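Botulinum neurotoxin type G (Clostridium botulinum, PDB 3MPP) targets nerve cells and delivers its protease light chain into the host cytosol, the receptor-binding domain of this structure serving to attach the toxin to the cell surface. Local coordinates at residues I117-K122 with L173-N177; Y276-Y280 with V425-E431; I331-L335 with I379-V383. The protein carries 4 engineered substitutions. One frame throughout, in Å; residues are numbered along the deposited sequence.

Overall arrangement
Contact 1 closes before contact 2 opens, and contact 3 lies inside the loop that contact 2 closes. Contact 1 joins two loops of the N-terminal receptor-binding subdomain, one of them the hairpin loop between strands 111-117 and 123-129 of the seven-stranded antiparallel sheet. Contacts 2 and 3 both belong to the C-terminal subdomain. Centre to centre, contact 1 lies about 42 Å from contact 2 and about 63 Å from contact 3; contacts 2 and 3 are about 29 Å apart. Contact 2 fastens residues close to the C-terminus to strand 275-277 and its following loop, and its Asp426 and Glu427 reach the N-terminal subdomain. Contact 3 sits near the inferred ganglioside site.

Contact 1 (I117-K122 with L173-N177); sequences IDVNAK and LDRIN
Asp118 reaches across to the backbone of Asp174, and its side chain can be followed atom by atom. Asp118 CB rests against Asp174 CB at 3.5 Å and against the carbonyl oxygen of Arg175. CG lies over the same Asp174 methylene, and there the two oxygens part company. OD2 takes the N-H of Asp174 on its anti lone pair, a moderately bent bond of 3.3 Å from Asp174 N to Asp118 OD2. OD1 turns back into its own loop, where Asn120 N (2.9 Å to Asp118 OD1) and Lys122 N reach it from opposite faces of the carboxylate plane. The first torsion, chi1 65°, sets CG between the backbone N and the carbonyl carbon, which points OD1 at these two donors while OD2 faces Asp174. Three N-H groups therefore grip one carboxylate. The Asp174 carboxylate is also close, Asp118 OD2 to Asp174 OD2 4.5 Å, which may raise the proton affinity of the acids, though for Asp118 the three donors probably work against it.

Beside this link Val119 N gives a weak hydrogen bond to Arg175 O at 3.0 Å, and Val119 CG1 meets Asn177 OD1. Ile176 CD1 packs on Asp118 CA at 3.5 Å. Asn177 is anchored through ND2 to the backbone oxygen of Lys98, and Ser101 OG bonds both Ile117 O and Asn177 N.

The bond from Asn120 N to Asp118 OD1 defines an Asx turn, set on a type I beta turn from Asp118 to Ala121, in the hairpin loop joining strands 111-117 and 123-129.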
# COMPACT_ATOMS: atom_id res chain seq x y z
N ILE A 117 25.14 16.61 1.63
CA ILE A 117 26.06 17.48 0.91
C ILE A 117 26.73 18.43 1.89
O ILE A 117 26.05 19.10 2.68
CB ILE A 117 25.32 18.29 -0.18
CG1 ILE A 117 24.55 17.35 -1.11
CG2 ILE A 117 26.31 19.18 -0.96
CD1 ILE A 117 23.84 18.04 -2.24
N ASP A 118 28.06 18.48 1.85
CA ASP A 118 28.81 19.34 2.75
C ASP A 118 28.93 20.77 2.22
O ASP A 118 28.38 21.11 1.16
CB ASP A 118 30.19 18.75 3.07
CG ASP A 118 31.10 18.68 1.85
OD1 ASP A 118 30.82 19.37 0.84
OD2 ASP A 118 32.11 17.94 1.91
N VAL A 119 29.64 21.60 2.97
CA VAL A 119 29.76 23.02 2.66
C VAL A 119 30.57 23.29 1.39
O VAL A 119 30.59 24.42 0.89
CB VAL A 119 30.39 23.77 3.84
CG1 VAL A 119 29.33 24.07 4.89
CG2 VAL A 119 31.54 22.97 4.42
N ASN A 120 31.24 22.27 0.88
CA ASN A 120 32.04 22.41 -0.34
C ASN A 120 31.33 21.83 -1.56
O ASN A 120 31.90 21.78 -2.65
CB ASN A 120 33.41 21.76 -0.15
CG ASN A 120 34.27 22.50 0.85
OD1 ASN A 120 34.82 21.90 1.78
ND2 ASN A 120 34.40 23.82 0.68
N ALA A 121 30.09 21.41 -1.36
CA ALA A 121 29.27 20.79 -2.40
C ALA A 121 29.73 19.37 -2.75
O ALA A 121 29.41 18.85 -3.82
CB ALA A 121 29.21 21.66 -3.66
N LYS A 122 30.45 18.73 -1.83
CA LYS A 122 30.77 17.32 -1.96
C LYS A 122 29.63 16.46 -1.40
O LYS A 122 29.26 16.59 -0.23
CB LYS A 122 32.07 16.98 -1.24
CG LYS A 122 32.37 15.49 -1.17
CD LYS A 122 33.63 15.22 -0.34
CE LYS A 122 34.02 13.75 -0.39
NZ LYS A 122 34.95 13.38 0.71
N LEU A 173 34.36 13.78 3.62
CA LEU A 173 33.20 14.23 4.38
C LEU A 173 33.51 15.48 5.20
O LEU A 173 34.27 15.42 6.17
CB LEU A 173 32.69 13.10 5.29
CG LEU A 173 33.38 12.85 6.64
CD1 LEU A 173 32.65 13.59 7.76
CD2 LEU A 173 33.44 11.37 6.96
N ASP A 174 32.95 16.62 4.79
CA ASP A 174 33.11 17.86 5.55
C ASP A 174 31.90 18.11 6.45
O ASP A 174 31.22 17.18 6.86
CB ASP A 174 33.35 19.05 4.62
CG ASP A 174 34.82 19.42 4.50
OD1 ASP A 174 35.12 20.63 4.34
OD2 ASP A 174 35.68 18.52 4.58
N ARG A 175 31.65 19.39 6.75
CA ARG A 175 30.54 19.76 7.61
C ARG A 175 29.23 19.92 6.82
O ARG A 175 29.24 20.40 5.69
CB ARG A 175 30.86 21.04 8.38
CG ARG A 175 29.98 21.28 9.60
CD ARG A 175 28.69 22.01 9.23
NE ARG A 175 27.59 21.65 10.11
CZ ARG A 175 27.43 22.12 11.35
NH1 ARG A 175 28.32 22.97 11.85
NH2 ARG A 175 26.40 21.74 12.08
N ILE A 176 28.12 19.51 7.43
CA ILE A 176 26.81 19.59 6.78
C ILE A 176 25.92 20.62 7.47
O ILE A 176 25.55 20.46 8.64
CB ILE A 176 26.08 18.23 6.80
CG1 ILE A 176 27.04 17.08 6.49
CG2 ILE A 176 24.91 18.24 5.82
CD1 ILE A 176 27.56 17.08 5.07
N ASN A 177 25.56 21.67 6.73
CA ASN A 177 24.70 22.72 7.26
C ASN A 177 23.32 22.23 7.69
O ASN A 177 22.79 21.26 7.15
CB ASN A 177 24.54 23.85 6.22
CG ASN A 177 25.76 24.75 6.15
OD1 ASN A 177 26.74 24.57 6.88
ND2 ASN A 177 25.71 25.74 5.26

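Contact 2 (Y276-Y280 with V425-E431); sequences YQNLY and VDEGWTE
Glu431 OE2 is gripped by two donors: Leu279 N at 2.6 Å, nearly straight and on the syn lone pair, and Trp429 NE1 at 2.8 Å, on the anti side. The other oxygen, Glu431 OE1, accepts from Tyr280 N at 3.1 Å, with the donor 33° out of the carboxylate plane, and a water joins this oxygen to Tyr280 O. The extended glutamate thus spans two successive backbone N-H groups while its third protein donor fixes the indole.

The held indole packs on three side chains. Leu279 CD1 lies over the Trp429 five-membered ring, 3.8 Å from the centroid. Two offset edge-to-face pairs turn the indole edge toward tyrosine faces: the planes of Trp429 and Tyr276 are 80° apart, those of Trp429 and Tyr280 79°. Tyr280 is fixed at its far end too: Tyr280 OH donates to Trp429 O at 2.8 Å and accepts from Asp426 N at 3.0 Å, and Val425 CG2 sits over the centre of its ring. A second water links Tyr276 OH to Thr430 O, while Asn80 also bonds that hydroxyl.

Asp426 OD2 forms a salt bridge with Arg74 and a hydrogen bond with Asn141, and Glu427 a salt bridge with Lys41, all in the N-terminal subdomain. The aromatic cluster of Tyr276, Tyr280 and Trp429, with the Glu431 carboxylate, joins 425-431 to 276-280, next to an Asx turn in which Asp426 OD2 accepts from Gly428 N.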
# COMPACT_ATOMS: atom_id res chain seq x y z
N TYR A 276 5.18 -6.20 -16.01
CA TYR A 276 4.19 -6.30 -14.94
C TYR A 276 3.00 -7.12 -15.41
O TYR A 276 2.67 -7.13 -16.59
CB TYR A 276 3.68 -4.91 -14.50
CG TYR A 276 2.94 -4.14 -15.57
CD1 TYR A 276 1.56 -4.23 -15.70
CD2 TYR A 276 3.63 -3.28 -16.45
CE1 TYR A 276 0.87 -3.50 -16.68
CE2 TYR A 276 2.95 -2.56 -17.42
CZ TYR A 276 1.57 -2.67 -17.54
OH TYR A 276 0.91 -1.95 -18.50
N GLN A 277 2.32 -7.75 -14.46
CA GLN A 277 1.04 -8.38 -14.76
C GLN A 277 -0.10 -7.42 -14.49
O GLN A 277 -0.04 -6.63 -13.55
CB GLN A 277 0.87 -9.68 -13.97
CG GLN A 277 1.70 -10.82 -14.58
CD GLN A 277 1.58 -12.10 -13.78
OE1 GLN A 277 1.24 -12.08 -12.60
NE2 GLN A 277 1.88 -13.22 -14.42
N ASN A 278 -1.14 -7.49 -15.32
CA ASN A 278 -2.35 -6.67 -15.13
C ASN A 278 -3.14 -7.03 -13.87
O ASN A 278 -3.20 -8.19 -13.48
CB ASN A 278 -3.25 -6.80 -16.37
CG ASN A 278 -2.67 -6.10 -17.56
OD1 ASN A 278 -2.46 -6.69 -18.63
ND2 ASN A 278 -2.37 -4.83 -17.38
N LEU A 279 -3.75 -6.01 -13.26
CA LEU A 279 -4.45 -6.08 -11.98
C LEU A 279 -5.95 -5.94 -12.12
O LEU A 279 -6.72 -6.50 -11.33
CB LEU A 279 -3.97 -4.94 -11.07
CG LEU A 279 -2.47 -4.94 -10.79
CD1 LEU A 279 -2.13 -3.84 -9.80
CD2 LEU A 279 -2.04 -6.31 -10.24
N TYR A 280 -6.37 -5.16 -13.10
CA TYR A 280 -7.79 -4.91 -13.26
C TYR A 280 -8.43 -5.98 -14.14
O TYR A 280 -8.80 -5.72 -15.27
CB TYR A 280 -8.01 -3.53 -13.87
CG TYR A 280 -7.31 -2.41 -13.16
CD1 TYR A 280 -7.24 -2.38 -11.78
CD2 TYR A 280 -6.79 -1.33 -13.87
CE1 TYR A 280 -6.63 -1.30 -11.12
CE2 TYR A 280 -6.18 -0.27 -13.23
CZ TYR A 280 -6.11 -0.26 -11.85
OH TYR A 280 -5.49 0.80 -11.22
N VAL A 425 -9.45 0.71 -9.07
CA VAL A 425 -8.78 1.44 -10.14
C VAL A 425 -8.22 2.73 -9.56
O VAL A 425 -8.94 3.50 -8.94
CB VAL A 425 -9.75 1.81 -11.29
CG1 VAL A 425 -9.00 2.60 -12.35
CG2 VAL A 425 -10.40 0.57 -11.88
N ASP A 426 -6.92 2.98 -9.78
CA ASP A 426 -6.24 4.10 -9.14
C ASP A 426 -5.51 4.87 -10.24
O ASP A 426 -5.00 4.26 -11.17
CB ASP A 426 -5.24 3.58 -8.10
CG ASP A 426 -4.55 4.70 -7.33
OD1 ASP A 426 -5.15 5.24 -6.37
OD2 ASP A 426 -3.40 5.02 -7.67
N GLU A 427 -5.45 6.20 -10.13
CA GLU A 427 -4.79 7.00 -11.16
C GLU A 427 -3.31 6.71 -11.32
O GLU A 427 -2.75 6.95 -12.38
CB GLU A 427 -4.98 8.52 -10.91
CG GLU A 427 -4.24 9.05 -9.71
CD GLU A 427 -4.23 10.58 -9.66
OE1 GLU A 427 -4.51 11.21 -10.69
OE2 GLU A 427 -3.94 11.14 -8.59
N GLY A 428 -2.68 6.20 -10.25
CA GLY A 428 -1.26 5.91 -10.29
C GLY A 428 -0.94 4.56 -10.91
O GLY A 428 0.21 4.14 -10.92
N TRP A 429 -1.96 3.87 -11.41
CA TRP A 429 -1.77 2.56 -12.06
C TRP A 429 -2.75 2.42 -13.23
O TRP A 429 -3.93 2.17 -13.03
CB TRP A 429 -2.00 1.40 -11.08
CG TRP A 429 -1.62 0.04 -11.68
CD1 TRP A 429 -2.35 -0.71 -12.56
CD2 TRP A 429 -0.39 -0.69 -11.46
NE1 TRP A 429 -1.67 -1.86 -12.90
CE2 TRP A 429 -0.46 -1.87 -12.24
CE3 TRP A 429 0.74 -0.47 -10.67
CZ2 TRP A 429 0.56 -2.83 -12.25
CZ3 TRP A 429 1.76 -1.42 -10.68
CH2 TRP A 429 1.66 -2.58 -11.46
N THR A 430 -2.27 2.58 -14.45
CA THR A 430 -3.17 2.51 -15.61
C THR A 430 -2.84 1.29 -16.45
O THR A 430 -1.69 0.88 -16.53
CB THR A 430 -3.04 3.75 -16.49
OG1 THR A 430 -1.72 3.80 -17.04
CG2 THR A 430 -3.31 5.01 -15.68
N GLU A 431 -3.85 0.73 -17.10
CA GLU A 431 -3.68 -0.48 -17.90
C GLU A 431 -4.31 -0.37 -19.29
O GLU A 431 -5.36 0.26 -19.47
CB GLU A 431 -4.26 -1.71 -17.16
CG GLU A 431 -3.51 -2.00 -15.88
CD GLU A 431 -3.93 -3.29 -15.20
OE1 GLU A 431 -4.96 -3.90 -15.59
OE2 GLU A 431 -3.23 -3.68 -14.26
O HOH W 1 0.30 0.68 -18.12
O HOH W 2 -6.89 -4.49 -17.27

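Contact 3 (I331-L335 with I379-V383); sequences IQTQL and IGKFV
This is a side-chain stacking contact between two strands of the C-terminal subdomain, where the ring of Phe382 from strand 373-382 is sandwiched by two glutamines of strand 332-339. The short strand axes approach to 8.0 Å at a right angle, and every contact uses a side chain on at least one side. Both strands pair with strand 394-400, through backbone bonds such as Thr333 with Ile399 and Gly380 with Tyr396.

Over one face of the ring lies the Gln332 amide, its plane 15° from that of the phenyl and Gln332 NE2 3.6 Å above the Phe382 ring plane, over the centre. Over the opposite face comes Gln334, with its amide only 3° from parallel. There Gln334 CG sits 3.7 Å from the Phe382 ring centroid, almost exactly on the normal, a CH-pi contact, and Gln334 NE2 ends 3.6 Å from Phe382 CB. The bend at chi2, 138°, carries CD of Gln334 along the ring; the last torsion then sets the amide plane. Gln332 instead runs extended beyond CG. Gln332 NE2 donates to Lys381 O at 2.8 Å, a somewhat bent bond that comes from above the carbonyl plane and holds the amide over the phenyl. At the rim, Thr333 C is 3.7 Å from Phe382 CZ.

Gln332 also touches Ser400, the first residue of the inferred ganglioside-binding motif, and its side chain is about 6 Å from that of Trp402. The amide-aromatic sandwich thus borders the probable ganglioside site of this trefoil-clan subdomain.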
# COMPACT_ATOMS: atom_id res chain seq x y z
N ILE A 331 -15.19 -30.71 3.14
CA ILE A 331 -14.16 -29.83 3.66
C ILE A 331 -14.16 -28.49 2.92
O ILE A 331 -14.12 -27.42 3.54
CB ILE A 331 -12.75 -30.49 3.52
CG1 ILE A 331 -12.62 -31.70 4.44
CG2 ILE A 331 -11.65 -29.50 3.81
CD1 ILE A 331 -11.45 -32.58 4.11
N GLN A 332 -14.20 -28.57 1.60
CA GLN A 332 -14.19 -27.36 0.77
C GLN A 332 -15.38 -27.37 -0.19
O GLN A 332 -15.81 -28.43 -0.66
CB GLN A 332 -12.88 -27.26 -0.03
CG GLN A 332 -12.61 -28.49 -0.90
CD GLN A 332 -11.40 -28.32 -1.80
OE1 GLN A 332 -10.56 -27.45 -1.56
NE2 GLN A 332 -11.30 -29.14 -2.83
N THR A 333 -15.93 -26.19 -0.46
CA THR A 333 -17.02 -26.10 -1.42
C THR A 333 -16.83 -24.88 -2.30
O THR A 333 -16.32 -23.85 -1.85
CB THR A 333 -18.40 -26.02 -0.72
OG1 THR A 333 -18.53 -27.10 0.21
CG2 THR A 333 -19.53 -26.09 -1.72
N GLN A 334 -17.22 -25.02 -3.56
CA GLN A 334 -17.14 -23.92 -4.51
C GLN A 334 -18.13 -22.85 -4.10
O GLN A 334 -19.25 -23.16 -3.68
CB GLN A 334 -17.45 -24.44 -5.92
CG GLN A 334 -16.29 -25.23 -6.52
CD GLN A 334 -16.74 -26.49 -7.25
OE1 GLN A 334 -17.60 -27.22 -6.77
NE2 GLN A 334 -16.15 -26.74 -8.40
N LEU A 335 -17.71 -21.59 -4.17
CA LEU A 335 -18.63 -20.48 -3.89
C LEU A 335 -19.61 -20.35 -5.05
O LEU A 335 -19.24 -20.59 -6.20
CB LEU A 335 -17.87 -19.16 -3.69
CG LEU A 335 -17.04 -19.13 -2.39
CD1 LEU A 335 -16.19 -17.87 -2.27
CD2 LEU A 335 -18.00 -19.27 -1.19
N ILE A 379 -8.84 -20.62 -2.59
CA ILE A 379 -8.83 -21.22 -3.92
C ILE A 379 -8.52 -22.69 -3.73
O ILE A 379 -7.53 -23.05 -3.05
CB ILE A 379 -7.80 -20.55 -4.83
CG1 ILE A 379 -8.10 -19.05 -4.97
CG2 ILE A 379 -7.78 -21.19 -6.23
CD1 ILE A 379 -7.05 -18.28 -5.78
N GLY A 380 -9.37 -23.55 -4.27
CA GLY A 380 -9.20 -24.98 -4.05
C GLY A 380 -9.27 -25.80 -5.32
O GLY A 380 -9.84 -25.37 -6.31
N LYS A 381 -8.69 -26.99 -5.27
CA LYS A 381 -8.70 -27.90 -6.41
C LYS A 381 -9.94 -28.77 -6.35
O LYS A 381 -10.17 -29.42 -5.35
CB LYS A 381 -7.47 -28.82 -6.36
CG LYS A 381 -6.22 -28.24 -6.98
CD LYS A 381 -5.02 -29.13 -6.70
CE LYS A 381 -4.07 -29.14 -7.88
NZ LYS A 381 -4.20 -27.88 -8.67
N PHE A 382 -10.73 -28.78 -7.42
CA PHE A 382 -11.96 -29.57 -7.47
C PHE A 382 -11.98 -30.41 -8.76
O PHE A 382 -11.20 -30.15 -9.68
CB PHE A 382 -13.21 -28.67 -7.46
CG PHE A 382 -13.43 -27.92 -6.15
CD1 PHE A 382 -12.71 -26.76 -5.86
CD2 PHE A 382 -14.36 -28.37 -5.23
CE1 PHE A 382 -12.92 -26.07 -4.66
CE2 PHE A 382 -14.58 -27.70 -4.02
CZ PHE A 382 -13.85 -26.54 -3.74
N VAL A 383 -12.88 -31.39 -8.84
CA VAL A 383 -12.96 -32.25 -10.02
C VAL A 383 -13.68 -31.58 -11.18
O VAL A 383 -14.42 -30.62 -10.98
CB VAL A 383 -13.63 -33.61 -9.72
CG1 VAL A 383 -12.64 -34.53 -8.99
CG2 VAL A 383 -14.88 -33.42 -8.90